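Succinylglutamate desuccinylase (Chromobacterium violaceum, PDB 1YW4) probably hydrolyses N-succinyl-L-glutamate to succinate and L-glutamate with the help of one zinc ion per subunit, the last step of arginine degradation by the AST pathway. Local coordinates at residues C82-V86 and F135-A139; N106-A112 and A195-F201. All coordinates share one frame; numbering follows the deposited sequence.

Interaction 1: C82-V86 and F135-A139; sequences CRLLV and FFAGA
With CG trans to the backbone N (chi1 177°), the ring of F135 leaves the last turn of its helix and slides between R83 and L85, while a bend at chi3 folds the R83 side chain back over that ring. L85 supplies the other face: its CB stands almost on the ring axis, 3.7 Å from the F135 centroid, in a CH-pi contact, and L85 CD2 packs on F135 CB. Across the ring, the R83 guanidinium lies nearly flat, planes 23° apart, in an off-centre cation-pi stack with R83 CZ 4.5 Å from the F135 centroid. The pair joins helix 120-137 to strand 83-88 of the zinc-peptidase-like alpha/beta catalytic domain, where a helix packs on the beta-sheet. Here the helix is ending, and F135 O receives a weak bond from G138 N. R83 adds two donors to the same oxygen, end-on: NH2 at 2.9 Å from F135 O in a fairly straight bond (161°), tilted from the carbonyl plane, and NH1 at 3.3 Å from F135 O in a longer, more bent one that lies in the carbonyl plane on a lone pair. F135 O lies in the guanidinium plane, and two further bonds, from R83 NE to G41 O and from R83 NH2 to S48 OG, help fix the rotation of the group.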
loop_
_atom_site.group_PDB
_atom_site.type_symbol
_atom_site.label_atom_id
_atom_site.label_comp_id
_atom_site.label_asym_id
_atom_site.label_seq_id
_atom_site.Cartn_x
_atom_site.Cartn_y
_atom_site.Cartn_z
ATOM N N CYS A 82 12.768 -22.960 -27.120
ATOM C CA CYS A 82 11.851 -21.830 -27.073
ATOM C C CYS A 82 12.128 -20.932 -28.266
ATOM O O CYS A 82 13.172 -21.038 -28.907
ATOM C CB CYS A 82 12.066 -20.975 -25.820
ATOM S SG CYS A 82 12.153 -21.802 -24.236
ATOM N N ARG A 83 11.180 -20.052 -28.564
ATOM C CA ARG A 83 11.373 -19.077 -29.626
ATOM C C ARG A 83 12.179 -18.010 -28.895
ATOM O O ARG A 83 11.689 -17.419 -27.939
ATOM C CB ARG A 83 10.044 -18.485 -30.076
ATOM C CG ARG A 83 9.147 -19.449 -30.830
ATOM C CD ARG A 83 7.882 -18.753 -31.286
ATOM N NE ARG A 83 8.118 -17.787 -32.361
ATOM C CZ ARG A 83 7.765 -16.504 -32.302
ATOM N NH1 ARG A 83 7.999 -15.709 -33.327
ATOM N NH2 ARG A 83 7.193 -16.012 -31.212
ATOM N N LEU A 84 13.407 -17.770 -29.343
ATOM C CA LEU A 84 14.281 -16.800 -28.700
ATOM C C LEU A 84 14.706 -15.629 -29.578
ATOM O O LEU A 84 15.210 -15.814 -30.686
ATOM C CB LEU A 84 15.540 -17.515 -28.192
ATOM C CG LEU A 84 16.726 -16.679 -27.692
ATOM C CD1 LEU A 84 16.294 -15.875 -26.481
ATOM C CD2 LEU A 84 17.909 -17.574 -27.336
ATOM N N LEU A 85 14.506 -14.422 -29.073
ATOM C CA LEU A 85 14.949 -13.230 -29.781
ATOM C C LEU A 85 15.925 -12.490 -28.862
ATOM O O LEU A 85 15.564 -12.102 -27.759
ATOM C CB LEU A 85 13.773 -12.320 -30.110
ATOM C CG LEU A 85 14.142 -10.972 -30.746
ATOM C CD1 LEU A 85 15.009 -11.168 -31.990
ATOM C CD2 LEU A 85 12.859 -10.238 -31.113
ATOM N N VAL A 86 17.165 -12.326 -29.312
ATOM C CA VAL A 86 18.171 -11.609 -28.542
ATOM C C VAL A 86 18.396 -10.244 -29.183
ATOM O O VAL A 86 18.541 -10.134 -30.408
ATOM C CB VAL A 86 19.525 -12.351 -28.511
ATOM C CG1 VAL A 86 20.573 -11.489 -27.819
ATOM C CG2 VAL A 86 19.381 -13.682 -27.762
ATOM N N PHE A 135 7.594 -10.187 -33.150
ATOM C CA PHE A 135 8.051 -11.419 -32.528
ATOM C C PHE A 135 6.981 -12.014 -31.623
ATOM O O PHE A 135 6.680 -13.206 -31.695
ATOM C CB PHE A 135 9.299 -11.160 -31.684
ATOM C CG PHE A 135 9.792 -12.370 -30.944
ATOM C CD1 PHE A 135 10.356 -13.436 -31.635
ATOM C CD2 PHE A 135 9.741 -12.422 -29.553
ATOM C CE1 PHE A 135 10.871 -14.535 -30.954
ATOM C CE2 PHE A 135 10.252 -13.515 -28.858
ATOM C CZ PHE A 135 10.821 -14.575 -29.564
ATOM N N PHE A 136 6.416 -11.189 -30.754
ATOM C CA PHE A 136 5.415 -11.695 -29.840
ATOM C C PHE A 136 4.069 -11.973 -30.486
ATOM O O PHE A 136 3.294 -12.786 -29.986
ATOM C CB PHE A 136 5.247 -10.753 -28.652
ATOM C CG PHE A 136 6.339 -10.876 -27.625
ATOM C CD1 PHE A 136 6.648 -12.112 -27.057
ATOM C CD2 PHE A 136 7.036 -9.751 -27.202
ATOM C CE1 PHE A 136 7.632 -12.224 -26.081
ATOM C CE2 PHE A 136 8.018 -9.854 -26.229
ATOM C CZ PHE A 136 8.318 -11.089 -25.666
ATOM N N ALA A 137 3.791 -11.307 -31.598
ATOM C CA ALA A 137 2.526 -11.514 -32.287
ATOM C C ALA A 137 2.439 -12.965 -32.771
ATOM O O ALA A 137 1.347 -13.525 -32.888
ATOM C CB ALA A 137 2.411 -10.547 -33.464
ATOM N N GLY A 138 3.595 -13.565 -33.041
ATOM C CA GLY A 138 3.638 -14.940 -33.510
ATOM C C GLY A 138 3.666 -15.958 -32.391
ATOM O O GLY A 138 3.637 -17.165 -32.630
ATOM N N ALA A 139 3.712 -15.475 -31.156
ATOM C CA ALA A 139 3.757 -16.358 -29.998
ATOM C C ALA A 139 2.418 -17.049 -29.734
ATOM O O ALA A 139 1.362 -16.423 -29.793
ATOM C CB ALA A 139 4.182 -15.568 -28.768
#

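Interaction 2: N106-A112 and A195-F201; sequences NRLFNGA and ANTFSYF
N106 OD1 accepts a hydrogen bond from F198 N at 3.0 Å, and F109 N gives a more bent bond to N196 O (3.1 Å), approaching from above the carbonyl plane. Between side chains, N110 ND2 reaches N196 OD1 in a weak bond, the two amides nearly coplanar; water 3 links N196 OD1 to N110 O.

F109 and F198 form an offset stack, centroids 4.3 Å apart and planes at 16°, with F198 CB over the centre of the F109 ring. The N110 amide stands almost perpendicular to the Y200 ring and meets its edge, N110 OD1 3.3 Å from Y200 CE2, while Y200 OH bonds to H167.

T197 is the N-cap of helix 198-205, its OG1 swung between the backbone N and carbonyl carbon (chi1 58°) to accept from Y200 N; N106 OD1, through F198 N, holds a second N-H of the first turn. The type I' turn F109-A112 packs beside this capped helix start. Since the N106 side chain also lies about 4 Å from those of the zinc ligands H56 and H149, it belongs to the second shell of the zinc site of the AspA/AstE catalytic domain.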
loop_
_atom_site.group_PDB
_atom_site.type_symbol
_atom_site.label_atom_id
_atom_site.label_comp_id
_atom_site.label_asym_id
_atom_site.label_seq_id
_atom_site.Cartn_x
_atom_site.Cartn_y
_atom_site.Cartn_z
ATOM N N ASN A 106 16.348 3.986 -22.774
ATOM C CA ASN A 106 15.260 3.459 -21.972
ATOM C C ASN A 106 14.296 4.538 -21.517
ATOM O O ASN A 106 13.549 4.370 -20.554
ATOM C CB ASN A 106 15.752 2.638 -20.786
ATOM C CG ASN A 106 14.874 1.417 -20.555
ATOM O OD1 ASN A 106 14.213 0.952 -21.486
ATOM N ND2 ASN A 106 14.865 0.891 -19.336
ATOM N N ARG A 107 14.336 5.656 -22.226
ATOM C CA ARG A 107 13.420 6.756 -21.981
ATOM C C ARG A 107 12.774 7.045 -23.340
ATOM O O ARG A 107 11.984 7.980 -23.473
ATOM C CB ARG A 107 14.166 7.999 -21.493
ATOM C CG ARG A 107 14.681 7.923 -20.070
ATOM C CD ARG A 107 15.285 9.253 -19.665
ATOM N NE ARG A 107 14.322 10.342 -19.841
ATOM C CZ ARG A 107 14.644 11.632 -19.868
ATOM N NH1 ARG A 107 13.700 12.551 -20.032
ATOM N NH2 ARG A 107 15.914 12.001 -19.739
ATOM N N LEU A 108 13.112 6.239 -24.347
ATOM C CA LEU A 108 12.569 6.438 -25.693
ATOM C C LEU A 108 11.566 5.392 -26.182
ATOM O O LEU A 108 11.107 5.455 -27.331
ATOM C CB LEU A 108 13.708 6.553 -26.702
ATOM C CG LEU A 108 14.567 7.817 -26.581
ATOM C CD1 LEU A 108 15.738 7.718 -27.542
ATOM C CD2 LEU A 108 13.717 9.060 -26.892
ATOM N N PHE A 109 11.237 4.428 -25.329
ATOM C CA PHE A 109 10.265 3.409 -25.692
ATOM C C PHE A 109 8.849 3.889 -25.357
ATOM O O PHE A 109 8.659 5.015 -24.888
ATOM C CB PHE A 109 10.564 2.086 -24.971
ATOM C CG PHE A 109 11.818 1.404 -25.453
ATOM C CD1 PHE A 109 13.011 1.518 -24.737
ATOM C CD2 PHE A 109 11.806 0.655 -26.637
ATOM C CE1 PHE A 109 14.184 0.900 -25.188
ATOM C CE2 PHE A 109 12.970 0.032 -27.104
ATOM C CZ PHE A 109 14.164 0.154 -26.378
ATOM N N ASN A 110 7.864 3.025 -25.597
ATOM C CA ASN A 110 6.457 3.351 -25.361
ATOM C C ASN A 110 6.060 4.513 -26.264
ATOM O O ASN A 110 5.182 5.308 -25.929
ATOM C CB ASN A 110 6.212 3.707 -23.886
ATOM C CG ASN A 110 4.737 3.920 -23.566
ATOM O OD1 ASN A 110 3.878 3.163 -24.015
ATOM N ND2 ASN A 110 4.441 4.948 -22.775
ATOM N N GLY A 111 6.730 4.604 -27.411
ATOM C CA GLY A 111 6.436 5.649 -28.378
ATOM C C GLY A 111 7.126 6.981 -28.150
ATOM O O GLY A 111 7.022 7.876 -28.984
ATOM N N ALA A 112 7.833 7.116 -27.033
ATOM C CA ALA A 112 8.521 8.357 -26.705
ATOM C C ALA A 112 9.577 8.779 -27.728
ATOM O O ALA A 112 9.988 9.946 -27.764
ATOM C CB ALA A 112 9.153 8.248 -25.319
ATOM N N ALA A 195 5.527 3.977 -18.094
ATOM C CA ALA A 195 6.897 4.460 -18.245
ATOM C C ALA A 195 7.358 4.259 -19.679
ATOM O O ALA A 195 6.797 3.451 -20.409
ATOM C CB ALA A 195 7.837 3.726 -17.287
ATOM N N ASN A 196 8.388 4.992 -20.075
ATOM C CA ASN A 196 8.899 4.897 -21.435
ATOM C C ASN A 196 10.039 3.910 -21.522
ATOM O O ASN A 196 11.024 4.134 -22.224
ATOM C CB ASN A 196 9.333 6.281 -21.907
ATOM C CG ASN A 196 8.190 7.258 -21.888
ATOM O OD1 ASN A 196 7.099 6.928 -22.340
ATOM N ND2 ASN A 196 8.421 8.459 -21.366
ATOM N N THR A 197 9.879 2.801 -20.801
ATOM C CA THR A 197 10.877 1.739 -20.762
ATOM C C THR A 197 10.523 0.600 -21.709
ATOM O O THR A 197 9.372 0.432 -22.105
ATOM C CB THR A 197 11.001 1.157 -19.359
ATOM O OG1 THR A 197 9.723 0.667 -18.945
ATOM C CG2 THR A 197 11.476 2.215 -18.383
ATOM N N PHE A 198 11.522 -0.187 -22.069
ATOM C CA PHE A 198 11.295 -1.286 -22.980
ATOM C C PHE A 198 10.366 -2.324 -22.347
ATOM O O PHE A 198 9.471 -2.844 -23.013
ATOM C CB PHE A 198 12.639 -1.917 -23.369
ATOM C CG PHE A 198 12.582 -2.759 -24.617
ATOM C CD1 PHE A 198 11.509 -2.649 -25.504
ATOM C CD2 PHE A 198 13.605 -3.662 -24.910
ATOM C CE1 PHE A 198 11.453 -3.426 -26.667
ATOM C CE2 PHE A 198 13.558 -4.440 -26.069
ATOM C CZ PHE A 198 12.475 -4.323 -26.949
ATOM N N SER A 199 10.559 -2.616 -21.061
ATOM C CA SER A 199 9.715 -3.608 -20.396
ATOM C C SER A 199 8.252 -3.154 -20.293
ATOM O O SER A 199 7.338 -3.981 -20.272
ATOM C CB SER A 199 10.262 -3.962 -19.004
ATOM O OG SER A 199 10.175 -2.874 -18.111
ATOM N N TYR A 200 8.020 -1.849 -20.213
ATOM C CA TYR A 200 6.649 -1.364 -20.154
ATOM C C TYR A 200 6.029 -1.575 -21.539
ATOM O O TYR A 200 4.916 -2.091 -21.658
ATOM C CB TYR A 200 6.601 0.125 -19.804
ATOM C CG TYR A 200 5.193 0.667 -19.836
ATOM C CD1 TYR A 200 4.253 0.249 -18.902
ATOM C CD2 TYR A 200 4.782 1.542 -20.841
ATOM C CE1 TYR A 200 2.939 0.679 -18.966
ATOM C CE2 TYR A 200 3.472 1.982 -20.918
ATOM C CZ TYR A 200 2.556 1.544 -19.976
ATOM O OH TYR A 200 1.252 1.962 -20.036
ATOM N N PHE A 201 6.762 -1.180 -22.581
ATOM C CA PHE A 201 6.281 -1.324 -23.956
ATOM C C PHE A 201 5.839 -2.748 -24.271
ATOM O O PHE A 201 4.732 -2.961 -24.770
ATOM C CB PHE A 201 7.358 -0.910 -24.971
ATOM C CG PHE A 201 6.982 -1.216 -26.400
ATOM C CD1 PHE A 201 6.017 -0.451 -27.062
ATOM C CD2 PHE A 201 7.521 -2.324 -27.053
ATOM C CE1 PHE A 201 5.591 -0.789 -28.350
ATOM C CE2 PHE A 201 7.101 -2.672 -28.341
ATOM C CZ PHE A 201 6.133 -1.905 -28.990
HETATM O O HOH W 1 13.052 -1.921 -19.490
HETATM O O HOH W 2 11.201 8.848 -19.735
HETATM O O HOH W 3 5.241 7.678 -24.545
#

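Overall arrangement
Two contacts that cross along the sequence illustrate how one domain can be laced together. From the N terminus, the chain runs through strand 83-88, which opens interaction 1, then through helix 91-96 into the loop at 106-112, which opens interaction 2. Helix 120-137 follows, and its end closes the first loop at 135-139; the second closes only at 195-201, after strands 143-151, 160-163 and 187-190. Neither loop nests in the other. Interaction 1 fastens helix to strand some distance from the metal, whereas interaction 2 joins a loop to a helix start near it. Their centres lie about 19 Å apart and their nearest atoms about 7 Å, and helix 120-137, whose E129 touches F109 and F201, connects them.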